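Local coordinates for protein Myo-inositol phosphohydrolase (Mitsuokella multacida, PDB 4WU3) that probably removes phosphate groups from inositol polyphosphates such as phytate, and binds inositol-(1,3,4,5)-tetrakisphosphate as a phosphatase of the PTP-like phytase family, at residues Gly67-Tyr71 against Arg83-Asp87; Arg122-His126 against Asp141-Asp145; Pro415-Met419 against Phe526-Ala532; Met556-Val562 against Phe606-Gln611. The protein carries 2 engineered substitutions. One frame throughout, in Å; residues are numbered along the deposited sequence.

Contact 1 of 4, residues Gly67-Tyr71 against Arg83-Asp87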
loop_
_atom_site.group_PDB
_atom_site.type_symbol
_atom_site.label_atom_id
_atom_site.label_comp_id
_atom_site.label_asym_id
_atom_site.label_seq_id
_atom_site.Cartn_x
_atom_site.Cartn_y
_atom_site.Cartn_z
ATOM N N GLY A 67 -10.619 -28.501 -2.221
ATOM C CA GLY A 67 -9.225 -28.662 -2.593
ATOM C C GLY A 67 -9.008 -29.773 -3.589
ATOM O O GLY A 67 -8.018 -29.770 -4.330
ATOM N N SER A 68 -9.935 -30.727 -3.608
ATOM C CA SER A 68 -9.846 -31.879 -4.508
ATOM C C SER A 68 -10.499 -31.624 -5.869
ATOM O O SER A 68 -10.520 -32.507 -6.721
ATOM C CB SER A 68 -10.477 -33.120 -3.855
ATOM O OG SER A 68 -11.842 -32.908 -3.522
ATOM N N ASP A 69 -11.040 -30.425 -6.076
ATOM C CA ASP A 69 -11.700 -30.112 -7.338
ATOM C C ASP A 69 -10.736 -30.202 -8.524
ATOM O O ASP A 69 -9.520 -30.021 -8.386
ATOM C CB ASP A 69 -12.352 -28.725 -7.285
ATOM C CG ASP A 69 -13.612 -28.711 -6.447
ATOM O OD1 ASP A 69 -13.965 -29.781 -5.899
ATOM O OD2 ASP A 69 -14.248 -27.640 -6.331
ATOM N N LYS A 70 -11.299 -30.492 -9.690
ATOM C CA LYS A 70 -10.532 -30.548 -10.928
ATOM C C LYS A 70 -10.105 -29.145 -11.361
ATOM O O LYS A 70 -10.694 -28.136 -10.949
ATOM C CB LYS A 70 -11.347 -31.229 -12.036
ATOM C CG LYS A 70 -12.585 -30.462 -12.482
ATOM C CD LYS A 70 -13.455 -31.274 -13.436
ATOM C CE LYS A 70 -14.899 -30.774 -13.452
ATOM N NZ LYS A 70 -15.019 -29.328 -13.796
ATOM N N TYR A 71 -9.072 -29.078 -12.188
ATOM C CA TYR A 71 -8.623 -27.800 -12.718
ATOM C C TYR A 71 -9.633 -27.290 -13.739
ATOM O O TYR A 71 -10.172 -28.062 -14.518
ATOM C CB TYR A 71 -7.260 -27.955 -13.395
ATOM C CG TYR A 71 -6.089 -28.283 -12.480
ATOM C CD1 TYR A 71 -6.096 -27.943 -11.135
ATOM C CD2 TYR A 71 -4.957 -28.896 -12.985
ATOM C CE1 TYR A 71 -5.012 -28.229 -10.314
ATOM C CE2 TYR A 71 -3.869 -29.171 -12.182
ATOM C CZ TYR A 71 -3.893 -28.830 -10.850
ATOM O OH TYR A 71 -2.795 -29.116 -10.064
ATOM N N ARG A 83 -0.820 -32.175 -9.332
ATOM C CA ARG A 83 -1.962 -32.219 -8.414
ATOM C C ARG A 83 -1.558 -32.851 -7.089
ATOM O O ARG A 83 -2.399 -33.083 -6.225
ATOM C CB ARG A 83 -3.124 -33.022 -9.014
ATOM C CG ARG A 83 -3.862 -32.331 -10.158
ATOM C CD ARG A 83 -5.156 -33.055 -10.503
ATOM N NE ARG A 83 -6.024 -33.166 -9.334
ATOM C CZ ARG A 83 -6.867 -32.222 -8.938
ATOM N NH1 ARG A 83 -7.602 -32.392 -7.869
ATOM N NH2 ARG A 83 -6.983 -31.098 -9.599
ATOM N N LYS A 84 -0.269 -33.134 -6.922
ATOM C CA LYS A 84 0.177 -33.882 -5.751
ATOM C C LYS A 84 -0.241 -33.235 -4.427
ATOM O O LYS A 84 -0.010 -32.043 -4.195
ATOM C CB LYS A 84 1.690 -34.086 -5.764
ATOM C CG LYS A 84 2.174 -34.763 -4.495
ATOM C CD LYS A 84 3.634 -35.157 -4.561
ATOM C CE LYS A 84 3.968 -36.084 -3.404
ATOM N NZ LYS A 84 5.382 -36.540 -3.458
ATOM N N GLY A 85 -0.854 -34.047 -3.568
ATOM C CA GLY A 85 -1.281 -33.618 -2.242
ATOM C C GLY A 85 -2.642 -32.937 -2.172
ATOM O O GLY A 85 -3.167 -32.725 -1.081
ATOM N N MET A 86 -3.229 -32.599 -3.315
ATOM C CA MET A 86 -4.472 -31.829 -3.320
ATOM C C MET A 86 -5.668 -32.576 -2.737
ATOM O O MET A 86 -6.512 -31.980 -2.063
ATOM C CB MET A 86 -4.824 -31.395 -4.741
ATOM C CG MET A 86 -3.862 -30.373 -5.311
ATOM S SD MET A 86 -4.469 -29.665 -6.843
ATOM C CE MET A 86 -5.653 -28.465 -6.215
ATOM N N ASP A 87 -5.750 -33.871 -3.006
ATOM C CA ASP A 87 -6.964 -34.621 -2.715
ATOM C C ASP A 87 -7.125 -34.999 -1.232
ATOM O O ASP A 87 -8.211 -35.427 -0.813
ATOM C CB ASP A 87 -7.030 -35.862 -3.606
ATOM C CG ASP A 87 -7.271 -35.517 -5.073
ATOM O OD1 ASP A 87 -7.402 -34.318 -5.402
ATOM O OD2 ASP A 87 -7.339 -36.447 -5.905
HETATM O O HOH W 1 -7.221 -31.582 -12.702
#
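S68 and D87 mark the closest approach of the backbones, 4.4 Å between their CA atoms, beside a type II turn from R83 to M86 that has G85 at positive phi, where glycine is at ease. R83 does most of the binding. Its chain bends at chi3 (57°) and carries the guanidinium back to the loop 67-71, where NH1 and NH2 grip one atom end-on: D69 O lies 3.0 Å from R83 NH2 and 3.1 Å from R83 NH1, and both nitrogens reach it from the same face of its carbonyl plane. NH1 also forms a salt bridge to D87 OD1 at 3.1 Å, on the syn lone pair, and this further bond helps fix how the group is turned. Arginine suits the place because its cation can also meet a ring: R83 CZ stands 4.9 Å from the Y71 ring centroid, 21° off the normal, with NH2 over the face near the rim and the planes 59° apart. A water accepts from Y71 N and, weakly, from R83 NH2. M86 adds an oblique Met-aromatic contact, its SD 3.8 Å from Y71 CE1. The polar ends are tied back locally, D69 OD2 to M66 N and Y71 OH to P81 O. Both segments belong to the loop between strands 65-66 and 91-94, which rests through Y71 and M86 on helix 267-276 at R273.

Contact 2 of 4, residues Arg122-His126 against Asp141-Asp145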
loop_
_atom_site.group_PDB
_atom_site.type_symbol
_atom_site.label_atom_id
_atom_site.label_comp_id
_atom_site.label_asym_id
_atom_site.label_seq_id
_atom_site.Cartn_x
_atom_site.Cartn_y
_atom_site.Cartn_z
ATOM N N ARG A 122 -13.376 -12.537 8.103
ATOM C CA ARG A 122 -13.914 -11.204 7.855
ATOM C C ARG A 122 -13.748 -10.277 9.038
ATOM O O ARG A 122 -14.288 -10.528 10.118
ATOM C CB ARG A 122 -15.395 -11.276 7.491
ATOM C CG ARG A 122 -15.721 -12.097 6.253
ATOM C CD ARG A 122 -17.227 -12.141 6.038
ATOM N NE ARG A 122 -17.766 -10.877 5.551
ATOM C CZ ARG A 122 -19.065 -10.628 5.441
ATOM N NH1 ARG A 122 -19.942 -11.556 5.804
ATOM N NH2 ARG A 122 -19.495 -9.458 4.978
ATOM N N GLY A 123 -13.015 -9.193 8.818
ATOM C CA GLY A 123 -12.847 -8.152 9.829
ATOM C C GLY A 123 -14.026 -7.203 9.892
ATOM O O GLY A 123 -14.316 -6.649 10.939
ATOM N N GLU A 124 -14.711 -7.031 8.768
ATOM C CA GLU A 124 -15.961 -6.267 8.725
ATOM C C GLU A 124 -17.052 -6.897 9.627
ATOM O O GLU A 124 -17.145 -8.112 9.747
ATOM C CB GLU A 124 -16.453 -6.112 7.265
ATOM C CG GLU A 124 -16.802 -7.400 6.492
ATOM C CD GLU A 124 -15.599 -8.037 5.784
ATOM O OE1 GLU A 124 -14.422 -7.677 6.094
ATOM O OE2 GLU A 124 -15.822 -8.914 4.912
ATOM N N SER A 125 -17.868 -6.069 10.271
ATOM C CA SER A 125 -18.946 -6.575 11.119
ATOM C C SER A 125 -20.066 -7.201 10.298
ATOM O O SER A 125 -20.565 -6.613 9.348
ATOM C CB SER A 125 -19.522 -5.466 11.993
ATOM O OG SER A 125 -18.540 -4.934 12.852
ATOM N N HIS A 126 -20.461 -8.404 10.688
ATOM C CA HIS A 126 -21.472 -9.145 9.957
ATOM C C HIS A 126 -22.240 -10.060 10.880
ATOM O O HIS A 126 -21.851 -10.300 12.026
ATOM C CB HIS A 126 -20.825 -9.979 8.840
ATOM C CG HIS A 126 -19.823 -10.970 9.332
ATOM N ND1 HIS A 126 -18.531 -10.619 9.666
ATOM C CD2 HIS A 126 -19.920 -12.303 9.551
ATOM C CE1 HIS A 126 -17.875 -11.695 10.063
ATOM N NE2 HIS A 126 -18.693 -12.731 9.998
ATOM N N ASP A 141 -15.225 -1.570 1.720
ATOM C CA ASP A 141 -15.500 -2.601 2.738
ATOM C C ASP A 141 -14.578 -2.501 3.956
ATOM O O ASP A 141 -14.128 -3.523 4.508
ATOM C CB ASP A 141 -15.427 -4.005 2.141
ATOM C CG ASP A 141 -15.951 -5.070 3.089
ATOM O OD1 ASP A 141 -16.756 -4.745 4.005
ATOM O OD2 ASP A 141 -15.553 -6.242 2.916
ATOM N N TRP A 142 -14.314 -1.264 4.380
ATOM C CA TRP A 142 -13.435 -1.008 5.513
ATOM C C TRP A 142 -14.199 -0.479 6.729
ATOM O O TRP A 142 -13.739 0.430 7.439
ATOM C CB TRP A 142 -12.316 -0.047 5.107
ATOM C CG TRP A 142 -11.227 -0.700 4.255
ATOM C CD1 TRP A 142 -10.907 -2.022 4.210
ATOM C CD2 TRP A 142 -10.322 -0.038 3.369
ATOM N NE1 TRP A 142 -9.858 -2.230 3.350
ATOM C CE2 TRP A 142 -9.480 -1.028 2.819
ATOM C CE3 TRP A 142 -10.153 1.296 2.968
ATOM C CZ2 TRP A 142 -8.489 -0.727 1.888
ATOM C CZ3 TRP A 142 -9.161 1.595 2.058
ATOM C CH2 TRP A 142 -8.337 0.597 1.530
ATOM N N GLY A 143 -15.355 -1.086 6.987
ATOM C CA GLY A 143 -16.227 -0.648 8.076
ATOM C C GLY A 143 -15.533 -0.625 9.426
ATOM O O GLY A 143 -15.895 0.160 10.297
ATOM N N ASN A 144 -14.547 -1.503 9.603
ATOM C CA ASN A 144 -13.804 -1.595 10.855
ATOM C C ASN A 144 -12.337 -1.232 10.652
ATOM O O ASN A 144 -11.437 -1.752 11.326
ATOM C CB ASN A 144 -13.960 -2.988 11.467
ATOM C CG ASN A 144 -15.301 -3.164 12.158
ATOM O OD1 ASN A 144 -15.851 -2.205 12.692
ATOM N ND2 ASN A 144 -15.830 -4.388 12.158
ATOM N N ASP A 145 -12.118 -0.310 9.721
ATOM C CA ASP A 145 -10.785 0.148 9.368
ATOM C C ASP A 145 -9.924 0.460 10.592
ATOM O O ASP A 145 -10.259 1.324 11.396
ATOM C CB ASP A 145 -10.914 1.397 8.507
ATOM C CG ASP A 145 -9.612 1.821 7.899
ATOM O OD1 ASP A 145 -8.642 1.028 7.910
ATOM O OD2 ASP A 145 -9.554 2.965 7.404
HETATM O O HOH W 2 -18.487 -7.298 3.556
HETATM O O HOH W 3 -12.847 -5.484 6.112
#
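N144 reaches across to G123 and S125, spending both hydrogens of its amide on the loop 122-126. N144 ND2 donates to G123 O at 3.0 Å, almost straight at 176° and in the carbonyl plane on a lone pair; the second hydrogen goes to S125 OG, 2.9 Å from N144 ND2. The hydroxyl continues the chain of bonds to Q159, and N144 OD1 accepts from R147, which together fix the rotation of the amide. An asparagine is apt, short enough to stand beside the loop and carrying donor and acceptor together; a leucine here would probably take this donor from the G123 carbonyl and this acceptor from R147 in a buried setting.

The joint lies between the two parts of this PTP-like phytase half. The loop 122-126 leaves strand 116-122, an inner strand of the five-stranded mixed sheet, and W142 to D145 form a type I turn after strand 132-137 of the small antiparallel sheet; W142 meets Y292 of the second subunit edge-to-face.

The carboxylates of E124 and D141 sit close without bonding, E124 OE2 and D141 OD2 being 3.3 Å apart, both acceptors, their planes 70° apart. Nearby cations probably ease this pairing: R122 NE gives a straight bond to E124 OE2 (2.8 Å, 174°) from above the carboxylate plane, and R248 forms a salt bridge with OE1. A water bridges E124 OE1 and D141 O, at 2.7 Å and 2.8 Å. Another accepts from R122 NH2 and donates weakly to E124 OE2 and D141 OD1. H126 ND1 satisfies E124 O.

Contact 3 of 4, residues Pro415-Met419 against Phe526-Ala532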
loop_
_atom_site.group_PDB
_atom_site.type_symbol
_atom_site.label_atom_id
_atom_site.label_comp_id
_atom_site.label_asym_id
_atom_site.label_seq_id
_atom_site.Cartn_x
_atom_site.Cartn_y
_atom_site.Cartn_z
ATOM N N PRO A 415 -9.542 1.421 58.431
ATOM C CA PRO A 415 -8.264 1.315 57.713
ATOM C C PRO A 415 -8.305 1.898 56.286
ATOM O O PRO A 415 -9.311 1.764 55.571
ATOM C CB PRO A 415 -7.969 -0.187 57.699
ATOM C CG PRO A 415 -9.249 -0.871 58.047
ATOM C CD PRO A 415 -10.169 0.117 58.702
ATOM N N ILE A 416 -7.215 2.560 55.904
ATOM C CA ILE A 416 -7.129 3.261 54.628
ATOM C C ILE A 416 -6.275 2.485 53.638
ATOM O O ILE A 416 -5.121 2.160 53.934
ATOM C CB ILE A 416 -6.513 4.659 54.808
ATOM C CG1 ILE A 416 -7.363 5.490 55.768
ATOM C CG2 ILE A 416 -6.400 5.366 53.459
ATOM C CD1 ILE A 416 -6.670 6.742 56.257
ATOM N N TYR A 417 -6.850 2.175 52.476
ATOM C CA TYR A 417 -6.133 1.460 51.419
ATOM C C TYR A 417 -5.860 2.395 50.254
ATOM O O TYR A 417 -6.744 3.112 49.801
ATOM C CB TYR A 417 -6.920 0.249 50.892
ATOM C CG TYR A 417 -7.084 -0.869 51.883
ATOM C CD1 TYR A 417 -8.029 -0.778 52.891
ATOM C CD2 TYR A 417 -6.314 -2.018 51.810
ATOM C CE1 TYR A 417 -8.189 -1.787 53.816
ATOM C CE2 TYR A 417 -6.471 -3.042 52.737
ATOM C CZ TYR A 417 -7.416 -2.915 53.735
ATOM O OH TYR A 417 -7.609 -3.901 54.676
ATOM N N ILE A 418 -4.619 2.390 49.780
ATOM C CA ILE A 418 -4.283 3.034 48.518
ATOM C C ILE A 418 -4.468 1.977 47.427
ATOM O O ILE A 418 -3.811 0.929 47.448
ATOM C CB ILE A 418 -2.828 3.552 48.513
ATOM C CG1 ILE A 418 -2.633 4.643 49.583
ATOM C CG2 ILE A 418 -2.438 4.066 47.139
ATOM C CD1 ILE A 418 -3.577 5.827 49.485
ATOM N N MET A 419 -5.396 2.245 46.513
ATOM C CA MET A 419 -5.686 1.336 45.415
ATOM C C MET A 419 -4.990 1.840 44.151
ATOM O O MET A 419 -5.491 2.724 43.457
ATOM C CB MET A 419 -7.194 1.227 45.186
ATOM C CG MET A 419 -8.014 0.890 46.428
ATOM S SD MET A 419 -7.686 -0.746 47.128
ATOM C CE MET A 419 -8.278 -1.834 45.830
ATOM N N PHE A 526 -11.858 -8.115 46.150
ATOM C CA PHE A 526 -11.262 -7.291 47.197
ATOM C C PHE A 526 -12.341 -6.727 48.107
ATOM O O PHE A 526 -12.195 -6.768 49.322
ATOM C CB PHE A 526 -10.424 -6.152 46.607
ATOM C CG PHE A 526 -9.886 -5.196 47.637
ATOM C CD1 PHE A 526 -8.697 -5.434 48.255
ATOM C CD2 PHE A 526 -10.572 -4.063 47.977
ATOM C CE1 PHE A 526 -8.196 -4.558 49.202
ATOM C CE2 PHE A 526 -10.079 -3.188 48.926
ATOM C CZ PHE A 526 -8.889 -3.439 49.542
ATOM N N THR A 527 -13.427 -6.204 47.533
ATOM C CA THR A 527 -14.452 -5.559 48.351
ATOM C C THR A 527 -15.168 -6.544 49.257
ATOM O O THR A 527 -15.680 -6.159 50.295
ATOM C CB THR A 527 -15.541 -4.826 47.527
ATOM O OG1 THR A 527 -16.243 -5.763 46.700
ATOM C CG2 THR A 527 -14.941 -3.722 46.681
ATOM N N ARG A 528 -15.230 -7.808 48.865
ATOM C CA ARG A 528 -15.940 -8.796 49.673
ATOM C C ARG A 528 -15.254 -9.099 51.005
ATOM O O ARG A 528 -15.915 -9.455 51.970
ATOM C CB ARG A 528 -16.034 -10.100 48.924
ATOM C CG ARG A 528 -16.747 -10.064 47.601
ATOM C CD ARG A 528 -16.559 -11.476 47.123
ATOM N NE ARG A 528 -16.811 -11.766 45.736
ATOM C CZ ARG A 528 -18.024 -11.883 45.236
ATOM N NH1 ARG A 528 -19.091 -11.680 46.008
ATOM N NH2 ARG A 528 -18.151 -12.178 43.968
ATOM N N THR A 529 -13.929 -8.988 51.045
ATOM C CA THR A 529 -13.157 -9.398 52.219
ATOM C C THR A 529 -12.570 -8.210 52.977
ATOM O O THR A 529 -11.981 -8.388 54.040
ATOM C CB THR A 529 -11.975 -10.286 51.814
ATOM O OG1 THR A 529 -11.015 -9.509 51.103
ATOM C CG2 THR A 529 -12.386 -11.324 50.893
ATOM N N MET A 530 -12.695 -7.004 52.431
ATOM C CA MET A 530 -12.061 -5.863 53.059
ATOM C C MET A 530 -12.756 -5.559 54.381
ATOM O O MET A 530 -13.939 -5.851 54.555
ATOM C CB MET A 530 -12.060 -4.639 52.138
ATOM C CG MET A 530 -13.393 -3.920 52.010
ATOM S SD MET A 530 -13.313 -2.661 50.714
ATOM C CE MET A 530 -14.898 -1.889 50.943
ATOM N N PRO A 531 -12.008 -4.991 55.329
ATOM C CA PRO A 531 -12.581 -4.709 56.638
ATOM C C PRO A 531 -13.704 -3.709 56.553
ATOM O O PRO A 531 -13.717 -2.878 55.648
ATOM C CB PRO A 531 -11.420 -4.075 57.415
ATOM C CG PRO A 531 -10.190 -4.417 56.657
ATOM C CD PRO A 531 -10.601 -4.573 55.225
ATOM N N ALA A 532 -14.639 -3.776 57.492
ATOM C CA ALA A 532 -15.686 -2.775 57.535
ATOM C C ALA A 532 -15.067 -1.417 57.820
ATOM O O ALA A 532 -14.000 -1.305 58.432
ATOM C CB ALA A 532 -16.751 -3.124 58.571
#
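Y417 and F526 form the aromatic part of the contact, a T-shaped pair in which the edge of F526 is directed at the face of Y417, with centroids 5.3 Å apart and planes at 83°. F526 CZ leads, coming within 3.7 Å of Y417 CD2. The phenyl is sent out from its helix by CG standing opposite the backbone N (chi1 175°), a direction that takes it to the strand. H503 stacks on the Y417 ring as well.

Sulfur and methyl contacts come next. M419, bent at both chi2 and chi3, curls back over a face of F526: M419 CE lies 3.9 Å from the ring centroid and 13° off its normal, a CH-pi contact, while M419 SD is 3.8 Å from F526 CZ in an oblique Met-aromatic contact. A flexible thioether can follow a flat ring in this way.

The prolines supply the aliphatic part. P415 CG meets P531 CB at 3.9 Å, and P531 CD lies beside the phenol end, 3.9 Å from Y417 CZ and close to its OH; their rigid rings suit the irregular ends of strand and helix. An alanine in place of Y417 would probably deprive the F526 edge of its facing ring and open a gap beside P531.

Helix 517-529 belongs to the beta-alpha-beta crossover from strand 503-509 to strand 535-539, and passes over strand 416-422, which lies between them. No hydrogen bond spans the two segments, so the helix is held on the sheet here by shape and by aromatic and sulfur contacts, while backbone bonds tie the strand to its sheet neighbours.

Contact 4 of 4, residues Met556-Val562 against Phe606-Gln611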
loop_
_atom_site.group_PDB
_atom_site.type_symbol
_atom_site.label_atom_id
_atom_site.label_comp_id
_atom_site.label_asym_id
_atom_site.label_seq_id
_atom_site.Cartn_x
_atom_site.Cartn_y
_atom_site.Cartn_z
ATOM N N MET A 556 -21.666 2.629 42.666
ATOM C CA MET A 556 -22.851 1.886 42.236
ATOM C C MET A 556 -23.087 0.692 43.129
ATOM O O MET A 556 -24.220 0.425 43.545
ATOM C CB MET A 556 -22.687 1.334 40.820
ATOM C CG MET A 556 -22.903 2.324 39.707
ATOM S SD MET A 556 -22.538 1.557 38.117
ATOM C CE MET A 556 -21.708 2.924 37.327
ATOM N N MET A 557 -22.022 -0.061 43.372
ATOM C CA MET A 557 -22.126 -1.280 44.157
ATOM C C MET A 557 -22.750 -0.981 45.517
ATOM O O MET A 557 -23.572 -1.745 46.002
ATOM C CB MET A 557 -20.748 -1.937 44.339
ATOM C CG MET A 557 -20.205 -2.631 43.090
ATOM S SD MET A 557 -18.463 -3.100 43.212
ATOM C CE MET A 557 -18.559 -4.500 44.326
ATOM N N LYS A 558 -22.353 0.134 46.121
ATOM C CA LYS A 558 -22.760 0.471 47.489
ATOM C C LYS A 558 -24.102 1.197 47.514
ATOM O O LYS A 558 -24.800 1.188 48.516
ATOM C CB LYS A 558 -21.694 1.356 48.153
ATOM C CG LYS A 558 -20.288 0.766 48.162
ATOM C CD LYS A 558 -20.108 -0.253 49.273
ATOM C CE LYS A 558 -20.058 0.423 50.637
ATOM N NZ LYS A 558 -19.813 -0.555 51.730
ATOM N N ASN A 559 -24.457 1.819 46.396
ATOM C CA ASN A 559 -25.669 2.615 46.312
ATOM C C ASN A 559 -26.450 2.270 45.056
ATOM O O ASN A 559 -26.632 3.116 44.184
ATOM C CB ASN A 559 -25.316 4.099 46.310
ATOM C CG ASN A 559 -24.639 4.531 47.591
ATOM O OD1 ASN A 559 -25.288 4.739 48.606
ATOM N ND2 ASN A 559 -23.334 4.648 47.556
ATOM N N PRO A 560 -26.913 1.017 44.961
ATOM C CA PRO A 560 -27.603 0.545 43.762
ATOM C C PRO A 560 -28.954 1.243 43.527
ATOM O O PRO A 560 -29.524 1.140 42.440
ATOM C CB PRO A 560 -27.770 -0.957 44.017
ATOM C CG PRO A 560 -27.672 -1.120 45.495
ATOM C CD PRO A 560 -26.768 -0.036 45.982
ATOM N N ASP A 561 -29.448 1.960 44.530
ATOM C CA ASP A 561 -30.703 2.699 44.398
ATOM C C ASP A 561 -30.530 4.056 43.707
ATOM O O ASP A 561 -31.507 4.730 43.412
ATOM C CB ASP A 561 -31.334 2.911 45.772
ATOM C CG ASP A 561 -30.374 3.563 46.764
ATOM O OD1 ASP A 561 -29.144 3.349 46.663
ATOM O OD2 ASP A 561 -30.858 4.274 47.665
ATOM N N VAL A 562 -29.290 4.458 43.453
ATOM C CA VAL A 562 -29.032 5.710 42.751
ATOM C C VAL A 562 -28.904 5.471 41.242
ATOM O O VAL A 562 -28.376 4.450 40.812
ATOM C CB VAL A 562 -27.771 6.379 43.300
ATOM C CG1 VAL A 562 -27.448 7.636 42.506
ATOM C CG2 VAL A 562 -27.957 6.687 44.782
ATOM N N PHE A 606 -22.269 -2.619 33.493
ATOM C CA PHE A 606 -21.903 -2.859 34.874
ATOM C C PHE A 606 -23.000 -2.380 35.823
ATOM O O PHE A 606 -23.229 -2.988 36.852
ATOM C CB PHE A 606 -20.574 -2.204 35.223
ATOM C CG PHE A 606 -20.119 -2.513 36.604
ATOM C CD1 PHE A 606 -19.408 -3.665 36.858
ATOM C CD2 PHE A 606 -20.436 -1.671 37.659
ATOM C CE1 PHE A 606 -18.997 -3.962 38.131
ATOM C CE2 PHE A 606 -20.028 -1.965 38.941
ATOM C CZ PHE A 606 -19.308 -3.113 39.175
ATOM N N TYR A 607 -23.677 -1.294 35.473
ATOM C CA TYR A 607 -24.819 -0.836 36.254
ATOM C C TYR A 607 -25.883 -1.928 36.323
ATOM O O TYR A 607 -26.419 -2.222 37.402
ATOM C CB TYR A 607 -25.411 0.430 35.651
ATOM C CG TYR A 607 -26.589 0.959 36.424
ATOM C CD1 TYR A 607 -26.406 1.783 37.528
ATOM C CD2 TYR A 607 -27.884 0.616 36.068
ATOM C CE1 TYR A 607 -27.481 2.261 38.253
ATOM C CE2 TYR A 607 -28.969 1.090 36.783
ATOM C CZ TYR A 607 -28.762 1.913 37.875
ATOM O OH TYR A 607 -29.841 2.379 38.590
ATOM N N GLN A 608 -26.172 -2.548 35.179
ATOM C CA GLN A 608 -27.142 -3.643 35.138
ATOM C C GLN A 608 -26.689 -4.809 36.015
ATOM O O GLN A 608 -27.494 -5.428 36.723
ATOM C CB GLN A 608 -27.365 -4.152 33.708
ATOM C CG GLN A 608 -28.336 -5.328 33.664
ATOM C CD GLN A 608 -28.619 -5.853 32.269
ATOM O OE1 GLN A 608 -28.113 -5.334 31.280
ATOM N NE2 GLN A 608 -29.432 -6.907 32.195
ATOM N N TYR A 609 -25.403 -5.124 35.939
ATOM C CA TYR A 609 -24.849 -6.216 36.716
ATOM C C TYR A 609 -25.116 -5.986 38.204
ATOM O O TYR A 609 -25.470 -6.907 38.934
ATOM C CB TYR A 609 -23.347 -6.349 36.449
ATOM C CG TYR A 609 -22.609 -7.151 37.494
ATOM C CD1 TYR A 609 -22.704 -8.534 37.530
ATOM C CD2 TYR A 609 -21.804 -6.526 38.445
ATOM C CE1 TYR A 609 -22.033 -9.274 38.486
ATOM C CE2 TYR A 609 -21.128 -7.266 39.400
ATOM C CZ TYR A 609 -21.255 -8.640 39.414
ATOM O OH TYR A 609 -20.596 -9.401 40.346
ATOM N N VAL A 610 -24.932 -4.750 38.644
ATOM C CA VAL A 610 -25.145 -4.401 40.033
ATOM C C VAL A 610 -26.623 -4.548 40.383
ATOM O O VAL A 610 -26.978 -5.161 41.384
ATOM C CB VAL A 610 -24.687 -2.960 40.328
ATOM C CG1 VAL A 610 -25.206 -2.511 41.676
ATOM C CG2 VAL A 610 -23.169 -2.869 40.294
ATOM N N GLN A 611 -27.483 -3.976 39.559
ATOM C CA GLN A 611 -28.917 -4.068 39.807
ATOM C C GLN A 611 -29.329 -5.504 40.111
ATOM O O GLN A 611 -30.144 -5.737 40.999
ATOM C CB GLN A 611 -29.698 -3.551 38.603
ATOM C CG GLN A 611 -29.610 -2.046 38.416
ATOM C CD GLN A 611 -30.143 -1.272 39.612
ATOM O OE1 GLN A 611 -31.274 -1.472 40.037
ATOM N NE2 GLN A 611 -29.325 -0.396 40.163
#
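F606 and Y607 turn their rings toward M556 because each has CG opposite the backbone N, with chi1 at -176° and -179°, while M556, extended at chi2, slides its thioether between them. This is helix-to-helix packing in the phosphatase fold: helix 545-558 starts at the ligand-binding P-loop, and its far end here rests on helix 593-613. M556 SD meets both rings at their edges in Met-aromatic contacts, 3.9 Å from F606 CD2 and equally far from Y607 CD1. The slim, flexible thioether of methionine suits this place between two ring edges, with SD also 3.8 Å from Y607 CA. M557 lies across the far end of F606, its CG 4.0 Å from F606 CZ; it also packs against I524 and T527 of helix 517-529.

V610 forks between two partners. CG1 touches P560 CB at 3.8 Å and CG2 leans on M557 CG; a compact beta-branched residue suits the closest approach of the backbones, 6.0 Å from M557 CA to V610 CA.

Past the helix end, P560 helps turn the chain in a type I turn from N559 to V562, which presents the carbonyls of P560 and V562 to the second helix. Y607 OH gives a weak bond to V562 O, which lies near the plane of the tyrosine ring. The firmer bond comes from Q611: its NE2 donates to P560 O at 2.8 Å, in the carbonyl plane on a lone pair, with a C=O...N angle of 138°.

In the fold
Along the chain the four contacts come in series; none nests in another and none crosses. Contact 1 closes a short excursion between strands 65-66 and 91-94, at the edge of the first half. Contact 2 then closes the hairpin of strands 126-129 and 132-137, joining the antiparallel sheet to the five-stranded mixed sheet of the first half. In the second half, contact 3 spans about a hundred residues and pins helix 517-529 to strand 416-422. Contact 4 closes the loop that contains helix 564-573, joining helix 545-558 to helix 593-613. Contacts 3 and 4 touch, T527 OG1 lying 3.5 Å from M557 CE, whereas the centres of contacts 1 and 3 are about 65 Å apart.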